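PDB 4GQZ: putative periplasmic or exported protein from Salmonella enterica subsp. enterica serovar Typhimurium, which binds copper in the periplasm and probably contributes to copper resistance. Local coordinates for residues 59-71 against 144-156. Residues are numbered along the deposited sequence; the frame is centred on the assembly and turned at random.
Sequences PLGDKFYLSFAPY and AIATSDDSQTCLT
The ring of Phe-64 packs against Thr-147, Ser-151 and Gln-152, in the loop that joins strands 139-146 and 154-155. CG stands anti to the backbone N (chi1 -176°), which swings the ring toward that loop. Thr-147 covers one face in a CH-pi contact, with its CA 3.9 Å from the ring centroid. The methyl CG2 of Thr-147 lies 3.6 Å from Phe-64 CD1. Two backbone carbonyls meet the ring at its edge, in its plane: Gln-152 O is 3.3 Å from Phe-64 CZ, and Ser-151 O is near the same atom. Leu-66 spreads its two methyls between different partners. CD2 meets Ile-145 CG2 at 4.0 Å, while CD1 packs on Leu-155 CB and the backbone of Thr-153. Beyond the loop the segments pair as parallel strands. Ser-67 N donates a nearly straight hydrogen bond (174°) to Thr-153 O at 2.8 Å. Leu-155 N hydrogen-bonds Ser-67 O, and Ala-69 N hydrogen-bonds Leu-155 O. Phe-68 and Leu-155 share a sheet face, their CB atoms 3.8 Å apart. Ser-67 and Cys-154 point to the other face, where Cys-154 forms a disulfide with Cys-78 and Ser-67 OG hydrogen-bonds Asp-28. Strand 63-68 is the middle of a three-stranded mixed sheet, between antiparallel 120-125 and parallel 154-155. Leu-132 of strand 129-136 packs on both Phe-68 and Leu-155, while helix 20-28 packs against Tyr-65.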
ATOM      1  N   PRO B  59       0.759  -3.541  -7.152  1.00 18.49           N
ATOM      2  CA  PRO B  59       1.228  -2.181  -6.844  1.00 19.62           C
ATOM      3  C   PRO B  59       1.546  -2.032  -5.367  1.00 18.63           C
ATOM      4  O   PRO B  59       0.829  -2.595  -4.517  1.00 18.26           O
ATOM      5  CB  PRO B  59       0.024  -1.306  -7.202  1.00 17.98           C
ATOM      6  CG  PRO B  59      -0.775  -2.134  -8.194  1.00 20.41           C
ATOM      7  CD  PRO B  59      -0.598  -3.553  -7.729  1.00 19.18           C
ATOM      8  N   LEU B  60       2.618  -1.299  -5.065  1.00 18.19           N
ATOM      9  CA  LEU B  60       2.923  -0.931  -3.690  1.00 19.71           C
ATOM     10  C   LEU B  60       2.032   0.207  -3.214  1.00 18.99           C
ATOM     11  O   LEU B  60       1.226   0.757  -3.974  1.00 19.24           O
ATOM     12  CB  LEU B  60       4.406  -0.548  -3.548  1.00 18.51           C
ATOM     13  CG  LEU B  60       5.427  -1.650  -3.233  1.00 21.42           C
ATOM     14  CD1 LEU B  60       5.026  -3.027  -3.748  1.00 20.99           C
ATOM     15  CD2 LEU B  60       6.832  -1.287  -3.734  1.00 21.23           C
ATOM     16  N   GLY B  61       2.175   0.558  -1.941  1.00 19.68           N
ATOM     17  CA  GLY B  61       1.389   1.618  -1.349  1.00 18.72           C
ATOM     18  C   GLY B  61       2.174   2.905  -1.195  1.00 19.46           C
ATOM     19  O   GLY B  61       3.068   3.181  -1.992  1.00 19.08           O
ATOM     20  N   ASP B  62       1.825   3.686  -0.173  1.00 20.31           N
ATOM     21  CA  ASP B  62       2.379   5.030   0.041  1.00 23.38           C
ATOM     22  C   ASP B  62       3.866   5.013   0.395  1.00 20.23           C
ATOM     23  O   ASP B  62       4.559   6.032   0.273  1.00 20.79           O
ATOM     24  CB  ASP B  62       1.652   5.722   1.199  1.00 23.58           C
ATOM     25  CG  ASP B  62       0.265   6.204   0.833  1.00 27.32           C
ATOM     26  OD1 ASP B  62      -0.052   6.312  -0.376  1.00 27.86           O
ATOM     27  OD2 ASP B  62      -0.503   6.507   1.780  1.00 30.75           O
ATOM     28  N   LYS B  63       4.349   3.869   0.859  1.00 19.45           N
ATOM     29  CA  LYS B  63       5.724   3.765   1.334  1.00 17.85           C
ATOM     30  C   LYS B  63       6.634   3.039   0.352  1.00 18.74           C
ATOM     31  O   LYS B  63       6.232   2.059  -0.289  1.00 18.88           O
ATOM     32  CB  LYS B  63       5.756   3.025   2.668  1.00 18.12           C
ATOM     33  CG  LYS B  63       4.995   3.724   3.778  1.00 23.65           C
ATOM     34  CD  LYS B  63       5.709   5.001   4.170  1.00 23.23           C
ATOM     35  CE  LYS B  63       5.036   5.667   5.373  1.00 27.95           C
ATOM     36  NZ  LYS B  63       3.566   5.806   5.151  1.00 32.55           N
ATOM     37  N   PHE B  64       7.871   3.516   0.262  1.00 15.64           N
ATOM     38  CA  PHE B  64       8.913   2.880  -0.534  1.00 16.83           C
ATOM     39  C   PHE B  64       9.599   1.799   0.315  1.00 15.42           C
ATOM     40  O   PHE B  64       9.914   2.014   1.498  1.00 15.95           O
ATOM     41  CB  PHE B  64       9.907   3.974  -0.929  1.00 17.46           C
ATOM     42  CG  PHE B  64      11.017   3.524  -1.839  1.00 18.49           C
ATOM     43  CD1 PHE B  64      12.111   2.835  -1.342  1.00 16.90           C
ATOM     44  CD2 PHE B  64      10.995   3.859  -3.182  1.00 18.90           C
ATOM     45  CE1 PHE B  64      13.146   2.459  -2.174  1.00 19.01           C
ATOM     46  CE2 PHE B  64      12.030   3.499  -4.014  1.00 19.35           C
ATOM     47  CZ  PHE B  64      13.099   2.794  -3.517  1.00 19.66           C
ATOM     48  N   TYR B  65       9.831   0.633  -0.276  1.00 13.91           N
ATOM     49  CA  TYR B  65      10.552  -0.432   0.411  1.00 14.65           C
ATOM     50  C   TYR B  65      12.003  -0.479  -0.014  1.00 17.00           C
ATOM     51  O   TYR B  65      12.318  -0.738  -1.179  1.00 16.19           O
ATOM     52  CB  TYR B  65       9.926  -1.779   0.100  1.00 15.35           C
ATOM     53  CG  TYR B  65      10.411  -2.939   0.960  1.00 16.67           C
ATOM     54  CD1 TYR B  65      10.050  -3.032   2.293  1.00 15.79           C
ATOM     55  CD2 TYR B  65      11.166  -3.977   0.412  1.00 16.28           C
ATOM     56  CE1 TYR B  65      10.447  -4.109   3.078  1.00 18.03           C
ATOM     57  CE2 TYR B  65      11.569  -5.069   1.194  1.00 16.93           C
ATOM     58  CZ  TYR B  65      11.199  -5.115   2.527  1.00 16.49           C
ATOM     59  OH  TYR B  65      11.579  -6.165   3.329  1.00 17.18           O
ATOM     60  N   LEU B  66      12.885  -0.242   0.945  1.00 14.73           N
ATOM     61  CA  LEU B  66      14.303  -0.427   0.728  1.00 15.74           C
ATOM     62  C   LEU B  66      14.796  -1.649   1.508  1.00 17.15           C
ATOM     63  O   LEU B  66      14.619  -1.736   2.730  1.00 16.06           O
ATOM     64  CB  LEU B  66      15.034   0.827   1.184  1.00 16.79           C
ATOM     65  CG  LEU B  66      16.555   0.778   1.077  1.00 19.32           C
ATOM     66  CD1 LEU B  66      17.000   0.621  -0.381  1.00 18.39           C
ATOM     67  CD2 LEU B  66      17.140   2.030   1.731  1.00 19.17           C
ATOM     68  N   SER B  67      15.429  -2.596   0.818  1.00 17.27           N
ATOM     69  CA  SER B  67      15.993  -3.761   1.516  1.00 16.76           C
ATOM     70  C   SER B  67      17.512  -3.737   1.381  1.00 18.73           C
ATOM     71  O   SER B  67      18.041  -3.628   0.278  1.00 19.27           O
ATOM     72  CB  SER B  67      15.377  -5.073   0.986  1.00 18.99           C
ATOM     73  OG  SER B  67      15.676  -6.186   1.832  1.00 17.62           O
ATOM     74  N   PHE B  68      18.224  -3.796   2.502  1.00 16.23           N
ATOM     75  CA  PHE B  68      19.673  -3.691   2.439  1.00 16.37           C
ATOM     76  C   PHE B  68      20.372  -4.826   3.183  1.00 17.49           C
ATOM     77  O   PHE B  68      19.809  -5.433   4.108  1.00 17.34           O
ATOM     78  CB  PHE B  68      20.109  -2.321   2.988  1.00 17.17           C
ATOM     79  CG  PHE B  68      19.645  -2.054   4.388  1.00 17.70           C
ATOM     80  CD1 PHE B  68      18.405  -1.483   4.625  1.00 18.13           C
ATOM     81  CD2 PHE B  68      20.465  -2.346   5.470  1.00 19.62           C
ATOM     82  CE1 PHE B  68      17.975  -1.221   5.920  1.00 18.68           C
ATOM     83  CE2 PHE B  68      20.047  -2.091   6.764  1.00 20.88           C
ATOM     84  CZ  PHE B  68      18.790  -1.525   6.988  1.00 19.64           C
ATOM     85  N   ALA B  69      21.615  -5.105   2.794  1.00 16.16           N
ATOM     86  CA  ALA B  69      22.335  -6.228   3.365  1.00 16.30           C
ATOM     87  C   ALA B  69      23.734  -5.769   3.707  1.00 17.19           C
ATOM     88  O   ALA B  69      24.552  -5.572   2.818  1.00 18.44           O
ATOM     89  CB  ALA B  69      22.387  -7.388   2.373  1.00 18.09           C
ATOM     90  N   PRO B  70      24.005  -5.542   4.997  1.00 17.67           N
ATOM     91  CA  PRO B  70      25.374  -5.136   5.345  1.00 18.51           C
ATOM     92  C   PRO B  70      26.342  -6.289   5.111  1.00 18.00           C
ATOM     93  O   PRO B  70      25.921  -7.451   5.079  1.00 17.12           O
ATOM     94  CB  PRO B  70      25.276  -4.821   6.838  1.00 19.84           C
ATOM     95  CG  PRO B  70      23.806  -4.433   7.051  1.00 19.37           C
ATOM     96  CD  PRO B  70      23.068  -5.400   6.128  1.00 19.27           C
ATOM     97  N   TYR B  71      27.625  -5.988   4.945  1.00 17.85           N
ATOM     98  CA  TYR B  71      28.594  -7.058   4.776  1.00 18.20           C
ATOM     99  C   TYR B  71      29.934  -6.727   5.412  1.00 20.64           C
ATOM    100  O   TYR B  71      30.207  -5.576   5.751  1.00 18.65           O
ATOM    101  CB  TYR B  71      28.757  -7.412   3.297  1.00 17.86           C
ATOM    102  CG  TYR B  71      29.557  -6.428   2.472  1.00 19.53           C
ATOM    103  CD1 TYR B  71      28.952  -5.310   1.913  1.00 19.91           C
ATOM    104  CD2 TYR B  71      30.917  -6.638   2.215  1.00 21.35           C
ATOM    105  CE1 TYR B  71      29.674  -4.413   1.140  1.00 20.51           C
ATOM    106  CE2 TYR B  71      31.641  -5.745   1.438  1.00 21.51           C
ATOM    107  CZ  TYR B  71      31.011  -4.644   0.904  1.00 21.25           C
ATOM    108  OH  TYR B  71      31.719  -3.739   0.140  1.00 20.88           O
ATOM    109  N   ALA B 144      24.255   7.008   0.856  1.00 19.23           N
ATOM    110  CA  ALA B 144      23.204   7.904   0.451  1.00 20.81           C
ATOM    111  C   ALA B 144      22.063   7.043  -0.059  1.00 20.23           C
ATOM    112  O   ALA B 144      22.294   6.002  -0.676  1.00 20.79           O
ATOM    113  CB  ALA B 144      23.714   8.827  -0.648  1.00 22.60           C
ATOM    114  N   ILE B 145      20.833   7.447   0.224  1.00 21.01           N
ATOM    115  CA  ILE B 145      19.691   6.738  -0.316  1.00 21.06           C
ATOM    116  C   ILE B 145      18.690   7.739  -0.867  1.00 22.76           C
ATOM    117  O   ILE B 145      18.733   8.937  -0.548  1.00 19.89           O
ATOM    118  CB  ILE B 145      19.000   5.855   0.744  1.00 20.24           C
ATOM    119  CG1 ILE B 145      18.437   6.712   1.878  1.00 22.72           C
ATOM    120  CG2 ILE B 145      19.950   4.768   1.258  1.00 21.46           C
ATOM    121  CD1 ILE B 145      17.419   5.981   2.745  1.00 21.61           C
ATOM    122  N   ALA B 146      17.792   7.252  -1.710  1.00 18.89           N
ATOM    123  CA  ALA B 146      16.696   8.088  -2.191  1.00 19.91           C
ATOM    124  C   ALA B 146      15.499   7.194  -2.459  1.00 20.50           C
ATOM    125  O   ALA B 146      15.663   5.997  -2.662  1.00 19.23           O
ATOM    126  CB  ALA B 146      17.103   8.852  -3.440  1.00 22.10           C
ATOM    127  N   THR B 147      14.299   7.763  -2.437  1.00 19.87           N
ATOM    128  CA  THR B 147      13.088   6.953  -2.580  1.00 20.84           C
ATOM    129  C   THR B 147      12.164   7.497  -3.673  1.00 21.47           C
ATOM    130  O   THR B 147      10.928   7.514  -3.538  1.00 19.03           O
ATOM    131  CB  THR B 147      12.325   6.852  -1.247  1.00 19.65           C
ATOM    132  OG1 THR B 147      12.054   8.165  -0.768  1.00 20.63           O
ATOM    133  CG2 THR B 147      13.155   6.112  -0.198  1.00 18.81           C
ATOM    134  N   SER B 148      12.772   7.959  -4.758  1.00 22.39           N
ATOM    135  CA  SER B 148      12.001   8.403  -5.908  1.00 25.20           C
ATOM    136  C   SER B 148      11.607   7.184  -6.745  1.00 24.66           C
ATOM    137  O   SER B 148      12.021   6.063  -6.447  1.00 22.99           O
ATOM    138  CB  SER B 148      12.817   9.382  -6.742  1.00 25.91           C
ATOM    139  OG  SER B 148      13.704   8.675  -7.585  1.00 31.55           O
ATOM    140  N   ASP B 149      10.797   7.386  -7.780  1.00 25.96           N
ATOM    141  CA  ASP B 149      10.342   6.244  -8.578  1.00 27.09           C
ATOM    142  C   ASP B 149      11.444   5.520  -9.341  1.00 27.52           C
ATOM    143  O   ASP B 149      11.267   4.369  -9.721  1.00 30.53           O
ATOM    144  CB  ASP B 149       9.210   6.643  -9.529  1.00 28.05           C
ATOM    145  CG  ASP B 149       7.929   6.935  -8.802  1.00 30.26           C
ATOM    146  OD1 ASP B 149       7.791   6.479  -7.648  1.00 30.33           O
ATOM    147  OD2 ASP B 149       7.062   7.621  -9.380  1.00 34.02           O
ATOM    148  N   ASP B 150      12.578   6.178  -9.565  1.00 27.27           N
ATOM    149  CA  ASP B 150      13.678   5.529 -10.268  1.00 30.26           C
ATOM    150  C   ASP B 150      14.769   5.020  -9.321  1.00 30.06           C
ATOM    151  O   ASP B 150      15.811   4.545  -9.772  1.00 31.66           O
ATOM    152  CB  ASP B 150      14.275   6.459 -11.336  1.00 34.45           C
ATOM    153  CG  ASP B 150      14.791   7.759 -10.761  1.00 34.95           C
ATOM    154  OD1 ASP B 150      14.291   8.191  -9.704  1.00 36.59           O
ATOM    155  OD2 ASP B 150      15.698   8.363 -11.369  1.00 40.28           O
ATOM    156  N   SER B 151      14.523   5.107  -8.015  1.00 26.72           N
ATOM    157  CA  SER B 151      15.511   4.663  -7.033  1.00 26.37           C
ATOM    158  C   SER B 151      15.486   3.148  -6.833  1.00 25.43           C
ATOM    159  O   SER B 151      14.421   2.526  -6.885  1.00 25.54           O
ATOM    160  CB  SER B 151      15.285   5.356  -5.690  1.00 24.00           C
ATOM    161  OG  SER B 151      15.360   6.767  -5.809  1.00 24.56           O
ATOM    162  N   GLN B 152      16.658   2.571  -6.574  1.00 25.74           N
ATOM    163  CA  GLN B 152      16.790   1.124  -6.371  1.00 27.78           C
ATOM    164  C   GLN B 152      16.159   0.693  -5.058  1.00 23.22           C
ATOM    165  O   GLN B 152      16.082   1.478  -4.116  1.00 22.98           O
ATOM    166  CB  GLN B 152      18.265   0.712  -6.382  1.00 27.69           C
ATOM    167  CG  GLN B 152      19.021   1.170  -5.148  1.00 28.48           C
ATOM    168  CD  GLN B 152      20.528   1.184  -5.339  1.00 32.84           C
ATOM    169  OE1 GLN B 152      21.146   2.246  -5.333  1.00 36.53           O
ATOM    170  NE2 GLN B 152      21.124   0.006  -5.494  1.00 31.09           N
ATOM    171  N   THR B 153      15.712  -0.560  -4.997  1.00 22.65           N
ATOM    172  CA  THR B 153      15.110  -1.090  -3.783  1.00 21.63           C
ATOM    173  C   THR B 153      16.103  -1.983  -3.048  1.00 22.41           C
ATOM    174  O   THR B 153      15.812  -2.510  -1.963  1.00 21.67           O
ATOM    175  CB  THR B 153      13.825  -1.865  -4.109  1.00 21.69           C
ATOM    176  OG1 THR B 153      14.121  -2.974  -4.986  1.00 16.75           O
ATOM    177  CG2 THR B 153      12.841  -0.930  -4.783  1.00 19.88           C
ATOM    178  N   CYS B 154      17.286  -2.141  -3.633  1.00 21.64           N
ATOM    179  CA  CYS B 154      18.289  -3.007  -3.050  1.00 22.22           C
ATOM    180  C   CYS B 154      19.577  -2.227  -2.818  1.00 23.65           C
ATOM    181  O   CYS B 154      20.096  -1.585  -3.733  1.00 23.77           O
ATOM    182  CB  CYS B 154      18.547  -4.196  -3.976  1.00 24.21           C
ATOM    183  SG  CYS B 154      19.491  -5.501  -3.209  1.00 27.91           S
ATOM    184  N   LEU B 155      20.086  -2.281  -1.591  1.00 21.58           N
ATOM    185  CA  LEU B 155      21.328  -1.590  -1.232  1.00 20.41           C
ATOM    186  C   LEU B 155      22.296  -2.612  -0.635  1.00 19.52           C
ATOM    187  O   LEU B 155      22.064  -3.125   0.470  1.00 17.49           O
ATOM    188  CB  LEU B 155      21.035  -0.471  -0.226  1.00 16.68           C
ATOM    189  CG  LEU B 155      22.255   0.244   0.356  1.00 21.14           C
ATOM    190  CD1 LEU B 155      23.126   0.820  -0.750  1.00 20.43           C
ATOM    191  CD2 LEU B 155      21.833   1.332   1.322  1.00 20.83           C
ATOM    192  N   THR B 156      23.372  -2.933  -1.357  1.00 18.33           N
ATOM    193  CA  THR B 156      24.342  -3.910  -0.860  1.00 20.04           C
ATOM    194  C   THR B 156      25.705  -3.275  -0.589  1.00 19.50           C
ATOM    195  O   THR B 156      26.601  -3.931  -0.060  1.00 19.81           O
ATOM    196  CB  THR B 156      24.524  -5.092  -1.839  1.00 18.46           C
ATOM    197  OG1 THR B 156      24.785  -4.580  -3.150  1.00 20.10           O
ATOM    198  CG2 THR B 156      23.255  -5.957  -1.901  1.00 21.16           C
TER
HETATM  199  O   HOH W   1      25.796  -7.088   1.048  1.00 20.44           O